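Local coordinates for phosphodiesterase (Pseudomonas aeruginosa, PDB 4G75), which is a colicin M-like bacteriocin that binds magnesium and probably kills related bacteria by hydrolysing the lipid-linked precursor of peptidoglycan, at residues 8-13 against 49-54; 60-65 against 263-268; 173-178 against 192-197; 89-94 against 114-119; 185-190 against 224-229. One frame throughout, in Å; residues are numbered along the deposited sequence.

Contact 1: 8-13 against 49-54. With EDO (1,2-ethanediol), chain H.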
# COMPACT_ATOMS: atom_id res chain seq x y z
N THR A 8 -9.18 -7.92 7.60
CA THR A 8 -10.47 -8.58 7.48
C THR A 8 -10.95 -8.64 6.03
O THR A 8 -10.67 -7.75 5.24
CB THR A 8 -11.54 -7.87 8.32
OG1 THR A 8 -11.72 -6.54 7.84
CG2 THR A 8 -11.10 -7.81 9.77
N THR A 9 -11.66 -9.71 5.68
CA THR A 9 -12.25 -9.83 4.35
C THR A 9 -13.70 -9.37 4.42
O THR A 9 -14.42 -9.75 5.33
CB THR A 9 -12.24 -11.29 3.87
OG1 THR A 9 -10.89 -11.75 3.77
CG2 THR A 9 -12.91 -11.40 2.51
N ILE A 10 -14.13 -8.55 3.46
CA ILE A 10 -15.53 -8.14 3.42
C ILE A 10 -16.27 -8.78 2.26
O ILE A 10 -15.67 -9.31 1.34
CB ILE A 10 -15.69 -6.61 3.36
CG1 ILE A 10 -15.18 -6.04 2.04
CG2 ILE A 10 -14.99 -5.94 4.55
CD1 ILE A 10 -15.62 -4.61 1.80
N VAL A 11 -17.60 -8.74 2.35
CA VAL A 11 -18.47 -9.27 1.31
C VAL A 11 -18.90 -8.13 0.39
O VAL A 11 -19.54 -7.18 0.83
CB VAL A 11 -19.72 -9.92 1.91
CG1 VAL A 11 -20.70 -10.32 0.81
CG2 VAL A 11 -19.33 -11.12 2.76
N ALA A 12 -18.57 -8.23 -0.89
CA ALA A 12 -18.93 -7.16 -1.81
C ALA A 12 -19.32 -7.67 -3.19
O ALA A 12 -18.87 -8.73 -3.64
CB ALA A 12 -17.78 -6.16 -1.93
N GLY A 13 -20.17 -6.90 -3.86
CA GLY A 13 -20.60 -7.22 -5.21
C GLY A 13 -20.61 -5.98 -6.08
O GLY A 13 -20.48 -4.87 -5.58
N TYR A 49 -10.66 -4.94 -5.54
CA TYR A 49 -9.89 -3.94 -4.79
C TYR A 49 -10.26 -3.88 -3.31
O TYR A 49 -9.37 -3.75 -2.44
CB TYR A 49 -10.03 -2.54 -5.42
CG TYR A 49 -9.36 -2.37 -6.78
CD1 TYR A 49 -8.06 -2.81 -7.00
CD2 TYR A 49 -10.03 -1.73 -7.82
CE1 TYR A 49 -7.45 -2.64 -8.22
CE2 TYR A 49 -9.42 -1.55 -9.06
CZ TYR A 49 -8.13 -2.00 -9.25
OH TYR A 49 -7.51 -1.84 -10.46
N VAL A 50 -11.55 -3.99 -2.99
CA VAL A 50 -11.97 -3.84 -1.60
C VAL A 50 -11.45 -4.97 -0.71
O VAL A 50 -11.50 -4.87 0.51
CB VAL A 50 -13.50 -3.68 -1.41
CG1 VAL A 50 -14.00 -2.42 -2.10
CG2 VAL A 50 -14.25 -4.92 -1.90
N ASN A 51 -10.94 -6.05 -1.31
CA ASN A 51 -10.26 -7.08 -0.52
C ASN A 51 -8.76 -7.19 -0.83
O ASN A 51 -8.12 -8.19 -0.51
CB ASN A 51 -10.96 -8.44 -0.65
CG ASN A 51 -12.19 -8.54 0.23
OD1 ASN A 51 -12.16 -8.17 1.40
ND2 ASN A 51 -13.29 -9.02 -0.35
N GLY A 52 -8.22 -6.14 -1.43
CA GLY A 52 -6.79 -6.04 -1.67
C GLY A 52 -6.26 -6.86 -2.83
O GLY A 52 -5.04 -6.98 -2.99
N ASP A 53 -7.16 -7.42 -3.63
CA ASP A 53 -6.77 -8.22 -4.78
C ASP A 53 -6.49 -7.29 -5.95
O ASP A 53 -7.24 -7.25 -6.92
CB ASP A 53 -7.92 -9.18 -5.11
CG ASP A 53 -7.52 -10.29 -6.07
OD1 ASP A 53 -6.33 -10.69 -6.08
OD2 ASP A 53 -8.40 -10.77 -6.82
N TRP A 54 -5.39 -6.53 -5.86
CA TRP A 54 -5.20 -5.38 -6.73
C TRP A 54 -4.34 -5.63 -7.97
O TRP A 54 -4.45 -4.91 -8.97
CB TRP A 54 -4.62 -4.20 -5.93
CG TRP A 54 -3.21 -4.41 -5.46
CD1 TRP A 54 -2.80 -5.17 -4.41
CD2 TRP A 54 -2.02 -3.85 -6.04
NE1 TRP A 54 -1.43 -5.12 -4.29
CE2 TRP A 54 -0.93 -4.32 -5.28
CE3 TRP A 54 -1.78 -3.00 -7.12
CZ2 TRP A 54 0.38 -3.96 -5.56
CZ3 TRP A 54 -0.47 -2.65 -7.40
CH2 TRP A 54 0.59 -3.13 -6.63
C1 EDO H . -7.73 -9.41 3.97
O1 EDO H . -6.47 -10.10 3.95
C2 EDO H . -8.10 -8.97 2.56
O2 EDO H . -8.21 -10.13 1.73

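Contact 2: 60-65 against 263-268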
# COMPACT_ATOMS: atom_id res chain seq x y z
N ALA A 60 -4.66 -7.37 -15.84
CA ALA A 60 -5.55 -7.73 -16.93
C ALA A 60 -5.71 -6.56 -17.89
O ALA A 60 -5.71 -6.74 -19.11
CB ALA A 60 -6.91 -8.17 -16.39
N LEU A 61 -5.84 -5.35 -17.35
CA LEU A 61 -5.95 -4.16 -18.17
C LEU A 61 -4.67 -3.96 -18.97
O LEU A 61 -4.71 -3.78 -20.19
CB LEU A 61 -6.21 -2.92 -17.30
CG LEU A 61 -7.55 -2.97 -16.56
CD1 LEU A 61 -7.71 -1.77 -15.64
CD2 LEU A 61 -8.70 -3.04 -17.57
N TRP A 62 -3.53 -4.00 -18.29
CA TRP A 62 -2.25 -3.77 -18.94
C TRP A 62 -1.96 -4.80 -20.02
O TRP A 62 -1.51 -4.46 -21.11
CB TRP A 62 -1.09 -3.74 -17.93
CG TRP A 62 0.20 -3.32 -18.58
CD1 TRP A 62 1.17 -4.14 -19.09
CD2 TRP A 62 0.64 -1.98 -18.81
NE1 TRP A 62 2.19 -3.39 -19.62
CE2 TRP A 62 1.90 -2.06 -19.45
CE3 TRP A 62 0.11 -0.72 -18.52
CZ2 TRP A 62 2.63 -0.93 -19.81
CZ3 TRP A 62 0.84 0.41 -18.88
CH2 TRP A 62 2.08 0.29 -19.52
N ALA A 63 -2.21 -6.07 -19.69
CA ALA A 63 -1.94 -7.15 -20.64
C ALA A 63 -2.70 -6.90 -21.94
O ALA A 63 -2.22 -7.21 -23.03
CB ALA A 63 -2.32 -8.50 -20.04
N GLN A 64 -3.90 -6.33 -21.83
CA GLN A 64 -4.67 -5.97 -23.02
C GLN A 64 -4.02 -4.80 -23.74
O GLN A 64 -3.72 -4.87 -24.93
CB GLN A 64 -6.10 -5.59 -22.64
CG GLN A 64 -6.93 -6.72 -22.07
CD GLN A 64 -8.25 -6.23 -21.51
OE1 GLN A 64 -9.18 -5.91 -22.26
NE2 GLN A 64 -8.34 -6.16 -20.19
N TRP A 65 -3.81 -3.72 -22.99
CA TRP A 65 -3.20 -2.51 -23.51
C TRP A 65 -1.92 -2.82 -24.26
O TRP A 65 -1.72 -2.38 -25.40
CB TRP A 65 -2.89 -1.57 -22.34
CG TRP A 65 -2.61 -0.16 -22.70
CD1 TRP A 65 -2.45 0.36 -23.96
CD2 TRP A 65 -2.40 0.92 -21.79
NE1 TRP A 65 -2.19 1.70 -23.88
CE2 TRP A 65 -2.14 2.08 -22.56
CE3 TRP A 65 -2.42 1.04 -20.40
CZ2 TRP A 65 -1.91 3.32 -21.98
CZ3 TRP A 65 -2.18 2.27 -19.83
CH2 TRP A 65 -1.93 3.40 -20.62
N ARG A 263 8.65 -3.20 -15.68
CA ARG A 263 9.64 -2.95 -16.72
C ARG A 263 9.07 -2.21 -17.92
O ARG A 263 9.81 -1.63 -18.71
CB ARG A 263 10.28 -4.27 -17.16
CG ARG A 263 11.24 -4.84 -16.15
CD ARG A 263 11.51 -6.32 -16.36
NE ARG A 263 12.38 -6.84 -15.30
CZ ARG A 263 12.70 -8.12 -15.16
NH1 ARG A 263 12.22 -9.02 -16.01
NH2 ARG A 263 13.49 -8.50 -14.16
N GLU A 264 7.75 -2.20 -18.05
CA GLU A 264 7.11 -1.62 -19.22
C GLU A 264 6.34 -0.34 -18.92
O GLU A 264 6.13 0.48 -19.81
CB GLU A 264 6.16 -2.62 -19.85
CG GLU A 264 6.78 -3.95 -20.21
CD GLU A 264 5.81 -4.86 -20.92
OE1 GLU A 264 4.63 -4.47 -21.07
OE2 GLU A 264 6.23 -5.96 -21.34
N VAL A 265 5.91 -0.17 -17.68
CA VAL A 265 4.96 0.89 -17.37
C VAL A 265 5.48 2.30 -17.68
O VAL A 265 4.71 3.20 -18.04
CB VAL A 265 4.46 0.79 -15.91
CG1 VAL A 265 5.54 1.25 -14.94
CG2 VAL A 265 3.17 1.57 -15.73
N GLY A 266 6.79 2.49 -17.56
CA GLY A 266 7.40 3.78 -17.82
C GLY A 266 7.34 4.21 -19.28
O GLY A 266 7.53 5.39 -19.59
N GLN A 267 7.08 3.26 -20.17
CA GLN A 267 6.90 3.58 -21.58
C GLN A 267 5.71 4.50 -21.75
O GLN A 267 5.70 5.37 -22.63
CB GLN A 267 6.64 2.32 -22.40
CG GLN A 267 7.51 1.13 -22.06
CD GLN A 267 8.64 0.95 -23.04
OE1 GLN A 267 9.67 1.63 -22.95
NE2 GLN A 267 8.47 0.03 -23.97
N LYS A 268 4.70 4.31 -20.91
CA LYS A 268 3.43 5.00 -21.06
C LYS A 268 3.19 6.03 -19.96
O LYS A 268 2.56 7.06 -20.20
CB LYS A 268 2.29 3.98 -21.12
CG LYS A 268 2.47 2.97 -22.24
CD LYS A 268 1.18 2.24 -22.57
CE LYS A 268 1.24 1.61 -23.95
NZ LYS A 268 1.35 2.63 -25.04

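Contact 3: 173-178 against 192-197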
# COMPACT_ATOMS: atom_id res chain seq x y z
N LYS A 173 12.97 -8.59 22.40
CA LYS A 173 13.69 -9.63 23.13
C LYS A 173 14.29 -10.70 22.23
O LYS A 173 15.27 -11.35 22.59
CB LYS A 173 12.80 -10.28 24.19
CG LYS A 173 12.50 -9.36 25.37
CD LYS A 173 11.87 -10.12 26.52
CE LYS A 173 10.45 -10.53 26.20
NZ LYS A 173 9.55 -9.35 26.02
N ALA A 174 13.71 -10.88 21.04
CA ALA A 174 14.17 -11.92 20.13
C ALA A 174 15.21 -11.43 19.13
O ALA A 174 15.79 -12.22 18.39
CB ALA A 174 12.97 -12.53 19.40
N MSE A 175 15.45 -10.12 19.11
CA MSE A 175 16.44 -9.56 18.20
C MSE A 175 17.84 -9.88 18.69
O MSE A 175 18.19 -9.57 19.82
CB MSE A 175 16.29 -8.04 18.11
CG MSE A 175 14.98 -7.58 17.52
SE MSE A 175 14.86 -5.64 17.60
CE MSE A 175 13.10 -5.43 16.79
N PRO A 176 18.65 -10.52 17.83
CA PRO A 176 20.04 -10.80 18.21
C PRO A 176 20.81 -9.55 18.65
O PRO A 176 21.64 -9.64 19.55
CB PRO A 176 20.63 -11.38 16.93
CG PRO A 176 19.46 -12.08 16.30
CD PRO A 176 18.28 -11.19 16.57
N GLN A 177 20.53 -8.40 18.04
CA GLN A 177 21.24 -7.18 18.43
C GLN A 177 20.88 -6.80 19.86
O GLN A 177 21.73 -6.40 20.64
CB GLN A 177 20.94 -6.03 17.48
CG GLN A 177 21.51 -6.22 16.09
CD GLN A 177 21.28 -5.01 15.21
OE1 GLN A 177 20.41 -5.03 14.34
NE2 GLN A 177 22.05 -3.96 15.45
N PHE A 178 19.60 -6.94 20.19
CA PHE A 178 19.18 -6.65 21.56
C PHE A 178 19.76 -7.66 22.54
O PHE A 178 20.26 -7.27 23.60
CB PHE A 178 17.67 -6.59 21.70
CG PHE A 178 17.23 -6.24 23.08
CD1 PHE A 178 17.23 -4.92 23.51
CD2 PHE A 178 16.86 -7.23 23.98
CE1 PHE A 178 16.85 -4.59 24.79
CE2 PHE A 178 16.48 -6.91 25.27
CZ PHE A 178 16.47 -5.58 25.68
N VAL A 192 20.74 2.84 24.85
CA VAL A 192 20.66 1.84 23.81
C VAL A 192 20.23 2.53 22.53
O VAL A 192 19.32 3.36 22.54
CB VAL A 192 19.63 0.75 24.15
CG1 VAL A 192 19.49 -0.22 23.01
CG2 VAL A 192 20.03 0.02 25.43
N ASP A 193 20.90 2.22 21.43
CA ASP A 193 20.59 2.82 20.14
C ASP A 193 21.21 1.97 19.05
O ASP A 193 22.42 1.99 18.83
CB ASP A 193 21.14 4.25 20.09
CG ASP A 193 20.58 5.06 18.94
OD1 ASP A 193 19.88 4.49 18.07
OD2 ASP A 193 20.86 6.27 18.89
N PHE A 194 20.38 1.17 18.38
CA PHE A 194 20.86 0.35 17.28
C PHE A 194 19.86 0.23 16.12
O PHE A 194 18.68 0.52 16.27
CB PHE A 194 21.31 -1.04 17.78
CG PHE A 194 20.21 -1.87 18.39
CD1 PHE A 194 19.43 -2.71 17.61
CD2 PHE A 194 19.98 -1.85 19.76
CE1 PHE A 194 18.43 -3.48 18.17
CE2 PHE A 194 18.98 -2.63 20.32
CZ PHE A 194 18.21 -3.44 19.52
N ASN A 195 20.37 -0.17 14.96
CA ASN A 195 19.55 -0.32 13.75
C ASN A 195 19.39 -1.78 13.39
O ASN A 195 20.33 -2.57 13.53
CB ASN A 195 20.20 0.43 12.58
CG ASN A 195 20.45 1.87 12.89
OD1 ASN A 195 19.61 2.54 13.48
ND2 ASN A 195 21.63 2.37 12.50
N VAL A 196 18.20 -2.16 12.94
CA VAL A 196 17.93 -3.54 12.56
C VAL A 196 16.98 -3.61 11.37
O VAL A 196 15.95 -2.94 11.36
CB VAL A 196 17.34 -4.38 13.74
CG1 VAL A 196 17.61 -3.72 15.07
CG2 VAL A 196 15.84 -4.62 13.54
N PRO A 197 17.34 -4.41 10.36
CA PRO A 197 16.43 -4.62 9.24
C PRO A 197 15.24 -5.45 9.70
O PRO A 197 15.38 -6.32 10.58
CB PRO A 197 17.28 -5.42 8.24
CG PRO A 197 18.70 -5.22 8.68
CD PRO A 197 18.64 -5.06 10.16

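Contact 4: 89-94 against 114-119. With EDO (1,2-ethanediol), chain N.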
# COMPACT_ATOMS: atom_id res chain seq x y z
N ILE A 89 -5.61 4.08 -11.80
CA ILE A 89 -4.40 4.65 -11.21
C ILE A 89 -4.72 6.00 -10.56
O ILE A 89 -4.15 6.36 -9.53
CB ILE A 89 -3.27 4.77 -12.26
CG1 ILE A 89 -2.77 3.38 -12.65
CG2 ILE A 89 -2.10 5.61 -11.73
CD1 ILE A 89 -2.28 2.55 -11.49
N PHE A 90 -5.67 6.73 -11.12
CA PHE A 90 -6.15 7.97 -10.51
C PHE A 90 -6.97 7.70 -9.26
O PHE A 90 -6.79 8.35 -8.24
CB PHE A 90 -6.97 8.76 -11.53
CG PHE A 90 -7.44 10.12 -11.04
CD1 PHE A 90 -6.57 11.20 -11.01
CD2 PHE A 90 -8.76 10.32 -10.67
CE1 PHE A 90 -7.00 12.45 -10.59
CE2 PHE A 90 -9.20 11.57 -10.25
CZ PHE A 90 -8.31 12.64 -10.20
N ASP A 91 -7.88 6.73 -9.33
CA ASP A 91 -8.87 6.51 -8.28
C ASP A 91 -8.31 5.82 -7.04
O ASP A 91 -8.68 6.17 -5.91
CB ASP A 91 -10.05 5.69 -8.80
CG ASP A 91 -10.96 6.48 -9.71
OD1 ASP A 91 -10.90 7.73 -9.67
OD2 ASP A 91 -11.74 5.86 -10.46
N LEU A 92 -7.45 4.83 -7.25
CA LEU A 92 -6.94 4.03 -6.14
C LEU A 92 -6.26 4.84 -5.02
O LEU A 92 -6.53 4.60 -3.84
CB LEU A 92 -6.06 2.89 -6.65
CG LEU A 92 -6.85 1.72 -7.26
CD1 LEU A 92 -5.97 0.88 -8.18
CD2 LEU A 92 -7.50 0.86 -6.17
N PRO A 93 -5.39 5.80 -5.36
CA PRO A 93 -4.78 6.56 -4.25
C PRO A 93 -5.80 7.41 -3.51
O PRO A 93 -5.62 7.67 -2.31
CB PRO A 93 -3.77 7.48 -4.96
CG PRO A 93 -3.56 6.91 -6.29
CD PRO A 93 -4.80 6.15 -6.66
N GLN A 94 -6.84 7.86 -4.20
CA GLN A 94 -7.87 8.67 -3.55
C GLN A 94 -8.70 7.81 -2.60
O GLN A 94 -9.05 8.26 -1.51
CB GLN A 94 -8.76 9.36 -4.59
CG GLN A 94 -9.82 10.27 -3.97
CD GLN A 94 -9.22 11.52 -3.36
OE1 GLN A 94 -8.58 12.31 -4.04
NE2 GLN A 94 -9.43 11.70 -2.06
N GLN A 114 -14.74 7.66 -6.68
CA GLN A 114 -15.21 7.51 -8.06
C GLN A 114 -16.39 8.43 -8.38
O GLN A 114 -16.98 8.32 -9.45
CB GLN A 114 -15.53 6.04 -8.38
CG GLN A 114 -14.30 5.15 -8.26
CD GLN A 114 -14.47 3.77 -8.87
OE1 GLN A 114 -15.44 3.06 -8.59
NE2 GLN A 114 -13.51 3.38 -9.69
N ASN A 115 -16.70 9.33 -7.46
CA ASN A 115 -17.79 10.28 -7.68
C ASN A 115 -17.31 11.47 -8.50
O ASN A 115 -17.24 12.60 -8.01
CB ASN A 115 -18.37 10.75 -6.35
CG ASN A 115 -19.68 11.49 -6.51
OD1 ASN A 115 -20.28 11.49 -7.59
ND2 ASN A 115 -20.14 12.12 -5.44
N HIS A 116 -16.96 11.21 -9.76
CA HIS A 116 -16.52 12.25 -10.67
C HIS A 116 -16.80 11.86 -12.11
O HIS A 116 -17.18 10.73 -12.39
CB HIS A 116 -15.03 12.57 -10.46
CG HIS A 116 -14.10 11.42 -10.75
ND1 HIS A 116 -13.71 11.09 -12.03
CD2 HIS A 116 -13.46 10.57 -9.92
CE1 HIS A 116 -12.87 10.07 -11.98
NE2 HIS A 116 -12.71 9.73 -10.71
N GLN A 117 -16.61 12.81 -13.03
CA GLN A 117 -16.75 12.54 -14.46
C GLN A 117 -15.61 11.67 -14.97
O GLN A 117 -14.50 11.73 -14.45
CB GLN A 117 -16.74 13.86 -15.23
CG GLN A 117 -17.76 14.87 -14.75
CD GLN A 117 -19.13 14.62 -15.32
OE1 GLN A 117 -19.96 13.96 -14.70
NE2 GLN A 117 -19.37 15.13 -16.52
N TYR A 118 -15.88 10.87 -16.00
CA TYR A 118 -14.85 10.04 -16.61
C TYR A 118 -14.63 10.33 -18.10
O TYR A 118 -14.79 9.44 -18.94
CB TYR A 118 -15.14 8.55 -16.39
CG TYR A 118 -14.87 8.09 -14.97
CD1 TYR A 118 -13.63 7.57 -14.61
CD2 TYR A 118 -15.85 8.17 -13.99
CE1 TYR A 118 -13.37 7.15 -13.31
CE2 TYR A 118 -15.60 7.76 -12.69
CZ TYR A 118 -14.36 7.24 -12.36
OH TYR A 118 -14.12 6.82 -11.07
N PRO A 119 -14.22 11.56 -18.42
CA PRO A 119 -13.87 11.87 -19.80
C PRO A 119 -12.74 10.95 -20.22
O PRO A 119 -12.03 10.43 -19.36
CB PRO A 119 -13.35 13.31 -19.74
CG PRO A 119 -13.39 13.73 -18.31
CD PRO A 119 -13.74 12.57 -17.46
C1 EDO N . -21.11 8.69 -9.30
O1 EDO N . -21.35 9.30 -10.57
C2 EDO N . -20.73 7.23 -9.51
O2 EDO N . -19.50 7.15 -10.23

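Contact 5: 185-190 against 224-229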
# COMPACT_ATOMS: atom_id res chain seq x y z
N SER A 185 26.21 -5.12 27.85
CA SER A 185 26.11 -3.84 28.53
C SER A 185 26.56 -3.92 29.99
O SER A 185 26.44 -4.96 30.63
CB SER A 185 24.69 -3.29 28.44
OG SER A 185 24.37 -2.93 27.11
N PRO A 186 27.10 -2.81 30.51
CA PRO A 186 27.57 -2.71 31.89
C PRO A 186 26.41 -2.80 32.87
O PRO A 186 25.25 -2.70 32.46
CB PRO A 186 28.18 -1.30 31.96
CG PRO A 186 28.33 -0.85 30.55
CD PRO A 186 27.26 -1.54 29.78
N MSE A 187 26.72 -3.00 34.14
CA MSE A 187 25.73 -2.92 35.21
C MSE A 187 25.22 -1.49 35.25
O MSE A 187 25.91 -0.57 34.81
CB MSE A 187 26.39 -3.29 36.54
CG MSE A 187 25.47 -3.93 37.56
SE MSE A 187 24.79 -5.68 37.03
CE MSE A 187 26.24 -6.23 35.84
N GLY A 188 24.00 -1.29 35.75
CA GLY A 188 23.44 0.04 35.82
C GLY A 188 22.72 0.48 34.56
O GLY A 188 22.23 -0.35 33.79
N GLN A 189 22.67 1.80 34.36
CA GLN A 189 21.90 2.39 33.26
C GLN A 189 22.76 2.65 32.03
O GLN A 189 23.83 3.26 32.12
CB GLN A 189 21.26 3.69 33.75
CG GLN A 189 20.60 4.52 32.67
CD GLN A 189 19.96 5.78 33.24
OE1 GLN A 189 19.96 6.83 32.59
NE2 GLN A 189 19.41 5.68 34.44
N THR A 190 22.28 2.19 30.87
CA THR A 190 22.98 2.31 29.60
C THR A 190 22.06 2.89 28.53
O THR A 190 20.88 2.56 28.49
CB THR A 190 23.46 0.93 29.08
OG1 THR A 190 24.44 0.38 29.98
CG2 THR A 190 24.05 1.04 27.69
N LYS A 224 20.53 -2.72 33.97
CA LYS A 224 20.88 -4.04 34.47
C LYS A 224 21.19 -3.95 35.96
O LYS A 224 22.11 -3.24 36.36
CB LYS A 224 22.07 -4.63 33.71
CG LYS A 224 21.77 -4.89 32.24
CD LYS A 224 23.03 -5.26 31.48
CE LYS A 224 23.55 -6.62 31.92
NZ LYS A 224 24.71 -7.04 31.08
N SER A 225 20.42 -4.67 36.77
CA SER A 225 20.58 -4.62 38.22
C SER A 225 21.47 -5.74 38.74
O SER A 225 21.60 -6.79 38.10
CB SER A 225 19.22 -4.68 38.91
OG SER A 225 18.44 -3.56 38.55
N THR A 226 22.07 -5.52 39.90
CA THR A 226 22.97 -6.50 40.48
C THR A 226 22.24 -7.77 40.92
O THR A 226 22.86 -8.80 41.16
CB THR A 226 23.78 -5.92 41.65
OG1 THR A 226 22.89 -5.41 42.65
CG2 THR A 226 24.67 -4.78 41.16
N SER A 227 20.92 -7.69 41.02
CA SER A 227 20.10 -8.85 41.36
C SER A 227 19.93 -9.78 40.16
O SER A 227 19.47 -10.90 40.31
CB SER A 227 18.72 -8.40 41.82
OG SER A 227 18.09 -7.71 40.76
N GLY A 228 20.29 -9.29 38.98
CA GLY A 228 20.09 -10.03 37.75
C GLY A 228 18.86 -9.56 36.97
O GLY A 228 18.68 -9.96 35.82
N GLN A 229 18.02 -8.74 37.59
CA GLN A 229 16.88 -8.16 36.91
C GLN A 229 17.36 -7.16 35.87
O GLN A 229 18.41 -6.53 36.04
CB GLN A 229 15.94 -7.45 37.89
CG GLN A 229 15.40 -8.33 39.03
CD GLN A 229 14.42 -9.37 38.54
OE1 GLN A 229 13.64 -9.12 37.62
NE2 GLN A 229 14.46 -10.55 39.16

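Contact 1: 8-13 against 49-54
Thr9 and Asn51 bring the two backbones closest, 5.9 Å between their CA atoms, where the extended N-terminal run 8-13 passes the type I turn Tyr49-Gly52. The carboxamide of Asn51 grips the backbone N-H and C=O of Ile10. Ile10 N gives its hydrogen to Asn51 OD1 at 2.9 Å, in the carbonyl plane and on a lone pair, while Asn51 ND2 reaches Ile10 O in an almost straight bond (175°) that lies in the amide plane. CG2 of Thr9 rests against the same amide, 3.5 Å from Asn51 OD1. Next to this pair of bonds, Val50 CG2 meets Ala12 CB at 3.7 Å and Ile10 CD1 at 4.0 Å. A Schellman motif with Gly52 as its C-prime residue ends helix 34-49 here, and Arg106 bonds Thr8 O close by. One side chain thus stands in for a neighbouring strand: its paired donor and acceptor fix the amide's rotation and hold an otherwise irregular segment to a helix end.

Contact 2: 60-65 against 263-268
Trp62 lays the six-membered end of its indole against Val265 and Lys268, Trp62 CH2 coming to 3.6 Å from Val265 CA and, in the lysine conformer described, 3.7 Å from Lys268 CD. Helix 55-65 of the helical part here packs on the region around the end of helix 255-264, from the colicin M family region. Trp62 CG is anti to the backbone N (chi1 -172°), which starts the side chain off toward 263-268. At the pyrrole edge Trp62 NE1 points at Glu264 OE1, 3.0 Å away in a bond of 175° that lies in the ring plane but meets the carboxylate on its anti side, somewhat out of the carboxylate plane. Trp68 NE1 gives a second hydrogen bond to OE1, and Arg260 makes a salt bridge to OE2; together these donors would probably stabilise the negative charge. Phe85 of helix 81-102 also meets the Trp62 ring. One turn further on, Trp65 and Lys268 slide past each other in opposite directions. The contact there is CH-pi: in the same conformer Lys268 CD stands over one face of the Trp65 six-membered ring, 3.6 Å from its centroid, while Lys268 CE lies 3.4 Å from Trp65 NE1.

Contact 3: 173-178 against 192-197
Phe194 packs against Gln177: Gln177 CB sits over the CD1-CE1 side of the Phe194 ring, 3.6 Å from Phe194 CD1, and the side chains pass at a slant. At the ring's far end Phe194 CZ reaches Phe178, 3.8 Å from Phe178 N and 3.9 Å from Phe178 CB. Met175, a selenomethionine in this model, comes in at the edge of the same ring as a Met-aromatic contact, Met175 SE lying 4.2 Å from Phe194 CE1. Phe194 CG sits between the backbone N and the carbonyl carbon (chi1 63°), which places CG on the helix side. Farther out, Met175 is the N-cap residue of helix 176-184, while strand 188-199 is paired antiparallel with strand 213-224, whose Ile218 touches both Phe194 and Val196. The Val196 side chain is about 9 Å from that of the magnesium ligand Glu213. The arrangement is a helix laid on a face of the antiparallel part of a beta-sheet, within the colicin M family region.

Contact 4: 89-94 against 114-119
His116 turns one imidazole face to the rim of Phe90, an offset edge-to-face pair with planes at 84° and Phe90 CE2 4.0 Å from His116 NE2. A face of the same imidazole is met by Tyr118, whose CE2 stands 3.6 Å above its plane. Its edge belongs to Asp91: His116 NE2 donates to Asp91 OD1 at 2.9 Å, nearly straight at 173°, in the ring plane and onto the syn lone pair. At the other nitrogen, His116 ND1 donates to Gln117 O at 2.6 Å. With a hydrogen placed on each nitrogen the imidazole would be positively charged, which the neighbouring carboxylate would favour. This His-carboxylate pair ties helix 81-102, kinked at Pro93, to the loop that leaves helix 106-113, far from the magnesium site. Asp91 OD2 takes two further hydrogens, both from the same face of the carboxylate plane. Tyr118 OH, reaching in tip to tip, is 2.6 Å from Asp91 OD2 on the syn side, and Gln114 NE2 comes to 3.1 Å from it on the anti side. Asp91 is buried, and three donors satisfy its two oxygens. Trp87, one helical turn back, meets the rings of Phe90, His116 and Tyr118, and Arg131 makes a cation-pi contact with Phe90.

Contact 5: 185-190 against 224-229
Lys224 runs its side chain back over Ser185 and Pro186, while Met187, though its side chain starts away from 224-229, brings SE near Ser225 O. Between them lies one antiparallel, hydrogen-bonded bridge, Gly188 with Lys224, at the outer end of the pairing of strands 188-199 and 213-224; beyond it, the type I turn Ser225-Gly228 belongs to the hairpin joining strand 213-224 to strand 229-243. Gly188 N donates to Lys224 O at 2.8 Å, and Lys224 N returns a bond to Gly188 O at 2.9 Å. Gly188 has a positive phi (87°), a backbone shape in which a side chain would collide with the carbonyl oxygen of Met187.

The Lys224 chain bends at chi3 (68°), which brings CE round, and Lys224 CD lies 3.5 Å from Pro186 O. Its ammonium then serves the end of helix 176-184: besides Ser185 O, NZ also bonds Leu182 O, carbonyls where a helix dipole would be negative, so the charge is probably welcome there. Ser185 OG bonds back to Val181 O. Met187, a selenomethionine here, bends at chi2 and crosses Thr226 at about a right angle, Met187 CG lying 3.8 Å from Thr226 CG2. Met187 SE is 3.5 Å from Ser225 O. At the lysine's tip, Lys224 NZ sits 2.7 Å from Ser185 O, tilted 24° from the carbonyl plane.

Overall arrangement
From the N terminus, contact 1 closes first, folding the leading run back onto the end of helix 34-49. Helix 55-65 follows and opens contact 2, which closes almost 200 residues later, at the end of helix 255-264; contacts 3, 4 and 5 all fall within that span. Contact 4 joins helix 81-102 to the loop after helix 106-113, and touches contact 1 where Tyr49 CZ packs on Leu92 CD1, 3.8 Å apart. Contacts 3 and 5 cross in the chain: both use strand 188-199, the first where helix 176-184 packs on it, the second at the strand's outer end. They lie across the chain's centre from contacts 2 and 4, about 59 Å separating the centres of 2 and 5.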